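PDB 7CWW: TsrE from Streptomyces laurentii, which probably catalyses a cyclisation step in the biosynthesis of a thiopeptide antibiotic. Local coordinates for residues Thr117-Ala120 against Leu121-Arg125; Phe139-Leu142 against Val143-Val147; Glu110-Trp113 against Thr114-Pro118. All blocks are in the same frame, centred on the assembly; numbering follows the deposited sequence.

Interaction 1 of 3, residues Thr117-Ala120 against Leu121-Arg125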
ATOM      1  N   THR A 117      -3.617  11.086   7.674  1.00 22.96           N
ATOM      2  CA  THR A 117      -4.800  10.683   8.437  1.00 25.03           C
ATOM      3  C   THR A 117      -6.060  11.450   8.026  1.00 25.36           C
ATOM      4  O   THR A 117      -7.108  10.808   7.841  1.00 27.30           O
ATOM      5  CB  THR A 117      -4.513  10.829   9.937  1.00 27.81           C
ATOM      6  OG1 THR A 117      -3.524   9.859  10.336  1.00 26.37           O
ATOM      7  CG2 THR A 117      -5.799  10.624  10.759  1.00 31.17           C
ATOM      8  N   PRO A 118      -6.048  12.781   7.860  1.00 25.95           N
ATOM      9  CA  PRO A 118      -7.264  13.438   7.332  1.00 30.25           C
ATOM     10  C   PRO A 118      -7.731  12.870   6.002  1.00 29.57           C
ATOM     11  O   PRO A 118      -8.940  12.694   5.801  1.00 29.86           O
ATOM     12  CB  PRO A 118      -6.844  14.916   7.198  1.00 31.60           C
ATOM     13  CG  PRO A 118      -5.823  15.104   8.286  1.00 30.44           C
ATOM     14  CD  PRO A 118      -5.068  13.772   8.360  1.00 26.42           C
ATOM     15  N   LEU A 119      -6.804  12.581   5.082  1.00 29.83           N
ATOM     16  CA  LEU A 119      -7.185  12.000   3.797  1.00 24.19           C
ATOM     17  C   LEU A 119      -7.823  10.636   3.985  1.00 21.94           C
ATOM     18  O   LEU A 119      -8.863  10.329   3.384  1.00 25.43           O
ATOM     19  CB  LEU A 119      -5.962  11.877   2.880  1.00 26.28           C
ATOM     20  CG  LEU A 119      -6.184  11.025   1.625  1.00 31.01           C
ATOM     21  CD1 LEU A 119      -7.158  11.708   0.656  1.00 28.78           C
ATOM     22  CD2 LEU A 119      -4.846  10.738   0.923  1.00 28.85           C
ATOM     23  N   ALA A 120      -7.199   9.792   4.805  1.00 24.75           N
ATOM     24  CA  ALA A 120      -7.744   8.458   5.035  1.00 26.67           C
ATOM     25  C   ALA A 120      -9.156   8.549   5.599  1.00 27.09           C
ATOM     26  O   ALA A 120     -10.069   7.857   5.131  1.00 29.77           O
ATOM     27  CB  ALA A 120      -6.815   7.668   5.961  1.00 20.56           C
ATOM     28  N   LEU A 121      -9.368   9.445   6.573  1.00 26.62           N
ATOM     29  CA  LEU A 121     -10.697   9.584   7.165  1.00 26.76           C
ATOM     30  C   LEU A 121     -11.696  10.120   6.151  1.00 29.69           C
ATOM     31  O   LEU A 121     -12.835   9.639   6.075  1.00 25.40           O
ATOM     32  CB  LEU A 121     -10.648  10.512   8.378  1.00 25.92           C
ATOM     33  CG  LEU A 121      -9.731  10.057   9.520  1.00 30.65           C
ATOM     34  CD1 LEU A 121      -9.543  11.189  10.524  1.00 34.91           C
ATOM     35  CD2 LEU A 121     -10.375   8.857  10.178  1.00 25.53           C
ATOM     36  N   ASP A 122     -11.294  11.132   5.382  1.00 28.48           N
ATOM     37  CA  ASP A 122     -12.180  11.689   4.364  1.00 31.26           C
ATOM     38  C   ASP A 122     -12.563  10.630   3.345  1.00 28.99           C
ATOM     39  O   ASP A 122     -13.705  10.594   2.870  1.00 31.94           O
ATOM     40  CB  ASP A 122     -11.498  12.863   3.664  1.00 36.96           C
ATOM     41  CG  ASP A 122     -11.455  14.111   4.520  1.00 45.41           C
ATOM     42  OD1 ASP A 122     -12.101  14.123   5.595  1.00 42.67           O
ATOM     43  OD2 ASP A 122     -10.754  15.067   4.121  1.00 44.07           O
ATOM     44  N   THR A 123     -11.607   9.768   2.992  1.00 28.65           N
ATOM     45  CA  THR A 123     -11.861   8.687   2.044  1.00 31.27           C
ATOM     46  C   THR A 123     -12.890   7.709   2.597  1.00 32.38           C
ATOM     47  O   THR A 123     -13.861   7.360   1.913  1.00 32.67           O
ATOM     48  CB  THR A 123     -10.541   7.974   1.719  1.00 31.83           C
ATOM     49  OG1 THR A 123      -9.608   8.910   1.152  1.00 31.47           O
ATOM     50  CG2 THR A 123     -10.761   6.825   0.758  1.00 31.84           C
ATOM     51  N   LEU A 124     -12.694   7.265   3.845  1.00 30.91           N
ATOM     52  CA  LEU A 124     -13.677   6.406   4.506  1.00 25.86           C
ATOM     53  C   LEU A 124     -15.048   7.077   4.581  1.00 33.33           C
ATOM     54  O   LEU A 124     -16.072   6.451   4.284  1.00 32.00           O
ATOM     55  CB  LEU A 124     -13.187   6.032   5.906  1.00 26.97           C
ATOM     56  CG  LEU A 124     -11.883   5.222   5.879  1.00 32.09           C
ATOM     57  CD1 LEU A 124     -11.392   4.961   7.290  1.00 33.88           C
ATOM     58  CD2 LEU A 124     -12.081   3.910   5.107  1.00 29.78           C
ATOM     59  N   ARG A 125     -15.093   8.351   4.991  1.00 29.05           N
ATOM     60  CA  ARG A 125     -16.381   9.027   5.128  1.00 33.74           C
ATOM     61  C   ARG A 125     -17.095   9.132   3.790  1.00 34.80           C
ATOM     62  O   ARG A 125     -18.320   8.971   3.714  1.00 36.42           O
ATOM     63  CB  ARG A 125     -16.200  10.425   5.724  1.00 34.76           C
ATOM     64  CG  ARG A 125     -15.790  10.440   7.171  1.00 45.00           C
ATOM     65  CD  ARG A 125     -15.976  11.824   7.795  1.00 47.71           C
ATOM     66  NE  ARG A 125     -15.868  11.745   9.249  1.00 55.19           N
ATOM     67  CZ  ARG A 125     -14.797  12.125   9.933  1.00 61.32           C
ATOM     68  NH1 ARG A 125     -14.784  12.015  11.256  1.00 60.48           N
ATOM     69  NH2 ARG A 125     -13.745  12.627   9.293  1.00 60.09           N
TER
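Residues Thr117-Ala120 pass their carbonyls to Leu121-Arg125 in regular alpha-helical i to i+4 bonds, with Leu121 N at 2.9 Å from Thr117 O and Leu124 N at 3.0 Å from Ala120 O. The side chains add a second layer to this pattern. Thr123 returns its hydroxyl to the turn before: Thr123 OG1 donates to Leu119 O at 2.7 Å, and the same carbonyl takes the backbone N of Thr123 at 2.8 Å. The hydroxyl stands well above the carbonyl plane, about 41° out of it. With chi1 at -59°, OG1 lies beside its own backbone N, so both donors of Thr123 face one acceptor. Thr123 OG1 also passes Leu119 CD1 at 3.8 Å.

This is the final half of helix 106-127, which packs between the antiparallel sheet and helix 224-245. Leu119 reaches Leu225 and Trp229 on that helix. Ala120 and Leu124 meet Tyr44 on strand 39-49, while Leu121 faces Leu22, Leu23 and Ala27 of helix 15-35.

Between the turns, Thr117 and Leu121 run alongside each other and point the same way. Thr117 CG2 touches Leu121 CD1 at 3.8 Å, a methyl-to-methyl contact. Leu121 CG also comes to 3.2 Å from Thr117 O. On the exposed side, Asp122 turns its carboxylate back beside its own backbone N, and Asp122 N is bonded to Pro118 O at 2.9 Å.

Interaction 2 of 3, residues Phe139-Leu142 against Val143-Val147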
ATOM      1  N   PHE A 139      -8.723   1.974  -6.871  1.00 28.03           N
ATOM      2  CA  PHE A 139      -8.250   1.839  -8.247  1.00 26.97           C
ATOM      3  C   PHE A 139      -7.647   3.152  -8.736  1.00 29.59           C
ATOM      4  O   PHE A 139      -6.549   3.169  -9.306  1.00 30.51           O
ATOM      5  CB  PHE A 139      -9.410   1.398  -9.149  1.00 28.44           C
ATOM      6  CG  PHE A 139      -9.009   1.088 -10.581  1.00 29.84           C
ATOM      7  CD1 PHE A 139      -8.543  -0.172 -10.925  1.00 28.96           C
ATOM      8  CD2 PHE A 139      -9.134   2.042 -11.573  1.00 31.17           C
ATOM      9  CE1 PHE A 139      -8.190  -0.481 -12.242  1.00 32.48           C
ATOM     10  CE2 PHE A 139      -8.789   1.749 -12.901  1.00 35.09           C
ATOM     11  CZ  PHE A 139      -8.313   0.486 -13.232  1.00 33.33           C
ATOM     12  N   ASP A 140      -8.338   4.268  -8.469  1.00 31.73           N
ATOM     13  CA  ASP A 140      -7.867   5.576  -8.923  1.00 27.33           C
ATOM     14  C   ASP A 140      -6.470   5.886  -8.397  1.00 29.67           C
ATOM     15  O   ASP A 140      -5.575   6.255  -9.167  1.00 28.08           O
ATOM     16  CB  ASP A 140      -8.834   6.673  -8.481  1.00 27.94           C
ATOM     17  CG  ASP A 140     -10.104   6.718  -9.314  1.00 35.32           C
ATOM     18  OD1 ASP A 140     -10.215   5.959 -10.303  1.00 37.25           O
ATOM     19  OD2 ASP A 140     -11.004   7.503  -8.951  1.00 39.49           O
ATOM     20  N   PHE A 141      -6.260   5.785  -7.079  1.00 26.52           N
ATOM     21  CA  PHE A 141      -4.967   6.262  -6.595  1.00 26.69           C
ATOM     22  C   PHE A 141      -3.854   5.258  -6.862  1.00 27.79           C
ATOM     23  O   PHE A 141      -2.698   5.664  -7.033  1.00 28.08           O
ATOM     24  CB  PHE A 141      -5.052   6.693  -5.116  1.00 28.56           C
ATOM     25  CG  PHE A 141      -5.039   5.563  -4.081  1.00 29.07           C
ATOM     26  CD1 PHE A 141      -3.859   4.924  -3.716  1.00 24.88           C
ATOM     27  CD2 PHE A 141      -6.195   5.248  -3.382  1.00 27.40           C
ATOM     28  CE1 PHE A 141      -3.853   3.929  -2.719  1.00 23.35           C
ATOM     29  CE2 PHE A 141      -6.199   4.247  -2.386  1.00 29.90           C
ATOM     30  CZ  PHE A 141      -5.022   3.592  -2.066  1.00 28.51           C
ATOM     31  N   LEU A 142      -4.175   3.965  -6.965  1.00 24.66           N
ATOM     32  CA  LEU A 142      -3.151   2.988  -7.316  1.00 24.83           C
ATOM     33  C   LEU A 142      -2.664   3.194  -8.748  1.00 24.37           C
ATOM     34  O   LEU A 142      -1.453   3.183  -9.009  1.00 25.51           O
ATOM     35  CB  LEU A 142      -3.690   1.566  -7.130  1.00 24.02           C
ATOM     36  CG  LEU A 142      -3.902   1.123  -5.686  1.00 27.30           C
ATOM     37  CD1 LEU A 142      -4.550  -0.250  -5.706  1.00 25.30           C
ATOM     38  CD2 LEU A 142      -2.570   1.132  -4.890  1.00 23.47           C
ATOM     39  N   VAL A 143      -3.587   3.374  -9.697  1.00 23.22           N
ATOM     40  CA  VAL A 143      -3.164   3.605 -11.085  1.00 23.55           C
ATOM     41  C   VAL A 143      -2.265   4.835 -11.160  1.00 28.51           C
ATOM     42  O   VAL A 143      -1.156   4.797 -11.719  1.00 26.38           O
ATOM     43  CB  VAL A 143      -4.389   3.745 -12.010  1.00 27.32           C
ATOM     44  CG1 VAL A 143      -3.979   4.325 -13.351  1.00 26.13           C
ATOM     45  CG2 VAL A 143      -5.088   2.388 -12.212  1.00 28.12           C
ATOM     46  N   CYS A 144      -2.734   5.946 -10.587  1.00 27.40           N
ATOM     47  CA  CYS A 144      -1.974   7.185 -10.591  1.00 24.60           C
ATOM     48  C   CYS A 144      -0.636   7.066  -9.868  1.00 26.30           C
ATOM     49  O   CYS A 144       0.341   7.696 -10.290  1.00 25.20           O
ATOM     50  CB  CYS A 144      -2.829   8.277  -9.953  1.00 30.54           C
ATOM     51  SG  CYS A 144      -4.257   8.646 -11.013  1.00 29.84           S
ATOM     52  N   THR A 145      -0.561   6.272  -8.792  1.00 21.32           N
ATOM     53  CA  THR A 145       0.711   6.161  -8.081  1.00 23.13           C
ATOM     54  C   THR A 145       1.792   5.538  -8.963  1.00 26.50           C
ATOM     55  O   THR A 145       2.946   5.991  -8.963  1.00 26.46           O
ATOM     56  CB  THR A 145       0.523   5.358  -6.797  1.00 25.96           C
ATOM     57  OG1 THR A 145      -0.304   6.108  -5.904  1.00 24.48           O
ATOM     58  CG2 THR A 145       1.866   5.096  -6.109  1.00 21.30           C
ATOM     59  N   GLY A 146       1.439   4.500  -9.723  1.00 26.17           N
ATOM     60  CA  GLY A 146       2.414   3.882 -10.611  1.00 28.49           C
ATOM     61  C   GLY A 146       2.933   4.822 -11.687  1.00 28.65           C
ATOM     62  O   GLY A 146       4.103   4.741 -12.069  1.00 28.87           O
ATOM     63  N   VAL A 147       2.080   5.729 -12.174  1.00 24.95           N
ATOM     64  CA  VAL A 147       2.499   6.730 -13.164  1.00 23.60           C
ATOM     65  C   VAL A 147       3.315   7.839 -12.508  1.00 28.34           C
ATOM     66  O   VAL A 147       4.304   8.317 -13.072  1.00 28.17           O
ATOM     67  CB  VAL A 147       1.254   7.299 -13.875  1.00 24.57           C
ATOM     68  CG1 VAL A 147       1.661   8.365 -14.922  1.00 23.06           C
ATOM     69  CG2 VAL A 147       0.454   6.163 -14.528  1.00 24.75           C
TER
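Phe139 and Val143 meet on consecutive turns of helix 131-149, buried at this point, which runs through the helical part of the chain and lines the pocket holding a bound polyethylene glycol chain. The glycol touches Gly146. The two side chains cross, and Val143 CG2 lies over one face of the Phe139 ring, 3.9 Å from its centroid and 16° off the ring normal. This is a CH-pi contact, set somewhat toward the rim. Phe139 CE2 is the ring atom nearest to Val143 CG2, at 3.8 Å. Phe139 CG stands anti to its own N (chi1 -174°), which carries the ring forward to the next turn. Ile341 of helix 331-349 packs against both residues. Leu201 and Leu205 of helix 183-211 lie on Phe139 and Val143 respectively.

Asp140, next to Phe139, points away from Val143-Val147 and forms a salt bridge with Arg204 through OD2, so its buried carboxylate has a charged partner. Phe141 packs its ring with Trp229 and edge-to-face with His323.

The backbone follows the i to i+4 pattern, though the bond from Gly146 N to Leu142 O is rather long at 3.3 Å. Leu142 O also accepts from Tyr169 OH. Thr145 OG1 is bonded to Trp229 NE1. Thr145 N (2.8 Å) and Thr145 OG1 (2.7 Å) both donate to Phe141 O, from opposite faces of its carbonyl plane.

Interaction 3 of 3, residues Glu110-Trp113 against Thr114-Pro118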
ATOM      1  N   GLU A 110       5.955   7.735  10.413  1.00 26.42           N
ATOM      2  CA  GLU A 110       4.942   8.247  11.328  1.00 23.49           C
ATOM      3  C   GLU A 110       4.496   9.641  10.916  1.00 21.82           C
ATOM      4  O   GLU A 110       3.313   9.987  11.053  1.00 26.52           O
ATOM      5  CB  GLU A 110       5.476   8.229  12.762  1.00 26.91           C
ATOM      6  CG  GLU A 110       5.705   6.806  13.286  1.00 21.44           C
ATOM      7  CD  GLU A 110       5.952   6.769  14.786  1.00 33.39           C
ATOM      8  OE1 GLU A 110       6.303   7.820  15.358  1.00 32.80           O
ATOM      9  OE2 GLU A 110       5.793   5.688  15.394  1.00 35.59           O
ATOM     10  N   ASN A 111       5.428  10.446  10.395  1.00 26.04           N
ATOM     11  CA  ASN A 111       5.066  11.735   9.812  1.00 33.05           C
ATOM     12  C   ASN A 111       4.083  11.550   8.670  1.00 28.20           C
ATOM     13  O   ASN A 111       3.084  12.274   8.571  1.00 26.89           O
ATOM     14  CB  ASN A 111       6.312  12.464   9.298  1.00 35.50           C
ATOM     15  CG  ASN A 111       7.051  13.216  10.386  1.00 44.83           C
ATOM     16  OD1 ASN A 111       6.509  13.481  11.455  1.00 47.36           O
ATOM     17  ND2 ASN A 111       8.291  13.581  10.107  1.00 49.31           N
ATOM     18  N   PHE A 112       4.378  10.609   7.771  1.00 22.70           N
ATOM     19  CA  PHE A 112       3.507  10.391   6.619  1.00 26.23           C
ATOM     20  C   PHE A 112       2.111   9.960   7.064  1.00 22.13           C
ATOM     21  O   PHE A 112       1.099  10.475   6.571  1.00 26.77           O
ATOM     22  CB  PHE A 112       4.122   9.342   5.687  1.00 27.72           C
ATOM     23  CG  PHE A 112       3.368   9.178   4.399  1.00 27.36           C
ATOM     24  CD1 PHE A 112       3.463  10.149   3.399  1.00 24.49           C
ATOM     25  CD2 PHE A 112       2.526   8.084   4.209  1.00 29.20           C
ATOM     26  CE1 PHE A 112       2.747  10.024   2.223  1.00 29.59           C
ATOM     27  CE2 PHE A 112       1.800   7.940   3.019  1.00 24.94           C
ATOM     28  CZ  PHE A 112       1.911   8.911   2.029  1.00 23.56           C
ATOM     29  N   TRP A 113       2.040   9.003   7.991  1.00 23.74           N
ATOM     30  CA  TRP A 113       0.752   8.517   8.477  1.00 24.82           C
ATOM     31  C   TRP A 113      -0.047   9.632   9.149  1.00 26.06           C
ATOM     32  O   TRP A 113      -1.258   9.748   8.941  1.00 24.46           O
ATOM     33  CB  TRP A 113       0.973   7.351   9.447  1.00 21.36           C
ATOM     34  CG  TRP A 113       1.398   6.063   8.760  1.00 22.03           C
ATOM     35  CD1 TRP A 113       1.085   5.669   7.485  1.00 23.51           C
ATOM     36  CD2 TRP A 113       2.229   5.026   9.304  1.00 25.33           C
ATOM     37  NE1 TRP A 113       1.659   4.446   7.213  1.00 26.06           N
ATOM     38  CE2 TRP A 113       2.362   4.029   8.314  1.00 26.78           C
ATOM     39  CE3 TRP A 113       2.854   4.837  10.540  1.00 23.20           C
ATOM     40  CZ2 TRP A 113       3.102   2.862   8.524  1.00 28.29           C
ATOM     41  CZ3 TRP A 113       3.597   3.689  10.743  1.00 22.57           C
ATOM     42  CH2 TRP A 113       3.706   2.707   9.743  1.00 23.12           C
ATOM     43  N   THR A 114       0.618  10.454   9.971  1.00 22.53           N
ATOM     44  CA  THR A 114      -0.055  11.580  10.615  1.00 24.94           C
ATOM     45  C   THR A 114      -0.614  12.538   9.570  1.00 28.05           C
ATOM     46  O   THR A 114      -1.781  12.942   9.631  1.00 29.58           O
ATOM     47  CB  THR A 114       0.931  12.311  11.540  1.00 25.32           C
ATOM     48  OG1 THR A 114       1.438  11.398  12.519  1.00 28.00           O
ATOM     49  CG2 THR A 114       0.279  13.511  12.251  1.00 24.43           C
ATOM     50  N   GLU A 115       0.205  12.900   8.583  1.00 26.11           N
ATOM     51  CA  GLU A 115      -0.241  13.901   7.623  1.00 26.18           C
ATOM     52  C   GLU A 115      -1.298  13.371   6.670  1.00 25.09           C
ATOM     53  O   GLU A 115      -2.050  14.171   6.106  1.00 27.24           O
ATOM     54  CB  GLU A 115       0.959  14.435   6.842  1.00 27.62           C
ATOM     55  CG  GLU A 115       1.936  15.176   7.738  1.00 34.99           C
ATOM     56  CD  GLU A 115       2.954  15.978   6.956  1.00 45.28           C
ATOM     57  OE1 GLU A 115       3.389  15.510   5.875  1.00 35.94           O
ATOM     58  OE2 GLU A 115       3.325  17.067   7.436  1.00 52.60           O
ATOM     59  N   THR A 116      -1.370  12.054   6.457  1.00 24.21           N
ATOM     60  CA  THR A 116      -2.390  11.485   5.585  1.00 21.82           C
ATOM     61  C   THR A 116      -3.580  10.926   6.350  1.00 23.40           C
ATOM     62  O   THR A 116      -4.469  10.337   5.732  1.00 25.72           O
ATOM     63  CB  THR A 116      -1.795  10.382   4.696  1.00 23.01           C
ATOM     64  OG1 THR A 116      -1.202   9.368   5.517  1.00 23.56           O
ATOM     65  CG2 THR A 116      -0.739  10.956   3.767  1.00 28.26           C
ATOM     66  N   THR A 117      -3.617  11.086   7.674  1.00 22.96           N
ATOM     67  CA  THR A 117      -4.800  10.683   8.437  1.00 25.03           C
ATOM     68  C   THR A 117      -6.060  11.450   8.026  1.00 25.36           C
ATOM     69  O   THR A 117      -7.108  10.808   7.841  1.00 27.30           O
ATOM     70  CB  THR A 117      -4.513  10.829   9.937  1.00 27.81           C
ATOM     71  OG1 THR A 117      -3.524   9.859  10.336  1.00 26.37           O
ATOM     72  CG2 THR A 117      -5.799  10.624  10.759  1.00 31.17           C
ATOM     73  N   PRO A 118      -6.048  12.781   7.860  1.00 25.95           N
ATOM     74  CA  PRO A 118      -7.264  13.438   7.332  1.00 30.25           C
ATOM     75  C   PRO A 118      -7.731  12.870   6.002  1.00 29.57           C
ATOM     76  O   PRO A 118      -8.940  12.694   5.801  1.00 29.86           O
ATOM     77  CB  PRO A 118      -6.844  14.916   7.198  1.00 31.60           C
ATOM     78  CG  PRO A 118      -5.823  15.104   8.286  1.00 30.44           C
ATOM     79  CD  PRO A 118      -5.068  13.772   8.360  1.00 26.42           C
TER
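Thr116 leans back on Phe112, one helical turn earlier. Thr116 CB lies 3.4 Å from Phe112 O, and the two branches then part. Thr116 OG1 donates to Phe112 O at 2.8 Å. Thr116 N binds Phe112 O at 2.9 Å, from the opposite face of the carbonyl plane. The methyl tip, Thr116 CG2, goes over the Phe112 ring instead, 3.9 Å from the centroid and 16° off the normal, a CH-pi contact. The first torsion, 57°, explains the split: it sets OG1 between the backbone N and carbonyl carbon, and turns CG2 onto the ring face. Tyr319, Tyr236 and Trp229 also meet this ring, so it belongs to an aromatic cluster.

Two more threonines bond back along the helix. Thr114 OG1 reaches Glu110 O at 2.8 Å, and Thr114 N shares that acceptor from the other face. Thr117 OG1 donates to Trp113 O at 2.7 Å and is also bonded by Arg326 NH2. On the exposed side, Glu115 extends past CG toward Tyr236, whose OH bonds OE1.

The helix is irregular here. Thr117 N bonds Thr114 O at 3.3 Å, three residues back, and Pro118 has no N-H to give to the turn before. Threonine hydroxyls bonded back to carbonyls of the preceding turn are common in alpha helices; here they precede the proline kink of helix 106-127.

In the fold
Interactions 1 and 3 lie on one helix, 106-127, and overlap at Thr117 and Pro118. Their centres are 11 Å apart, with interaction 3 on the earlier turns and interaction 1 on the later ones. Interaction 2 belongs to the next helix, 131-149, and its centre lies about 17 Å from that of interaction 1 and 19 Å from that of interaction 3. It is wholly buried and reaches the glycol pocket. Interaction 1 is mostly buried, with an exposed edge, and interaction 3 is only partly so. Threonine hydroxyls bond back to carbonyls in all three. Methyl-on-ring packing marks interactions 2 and 3, whereas in interaction 1 the apolar side-chain contact is aliphatic, between Thr117 and Leu121.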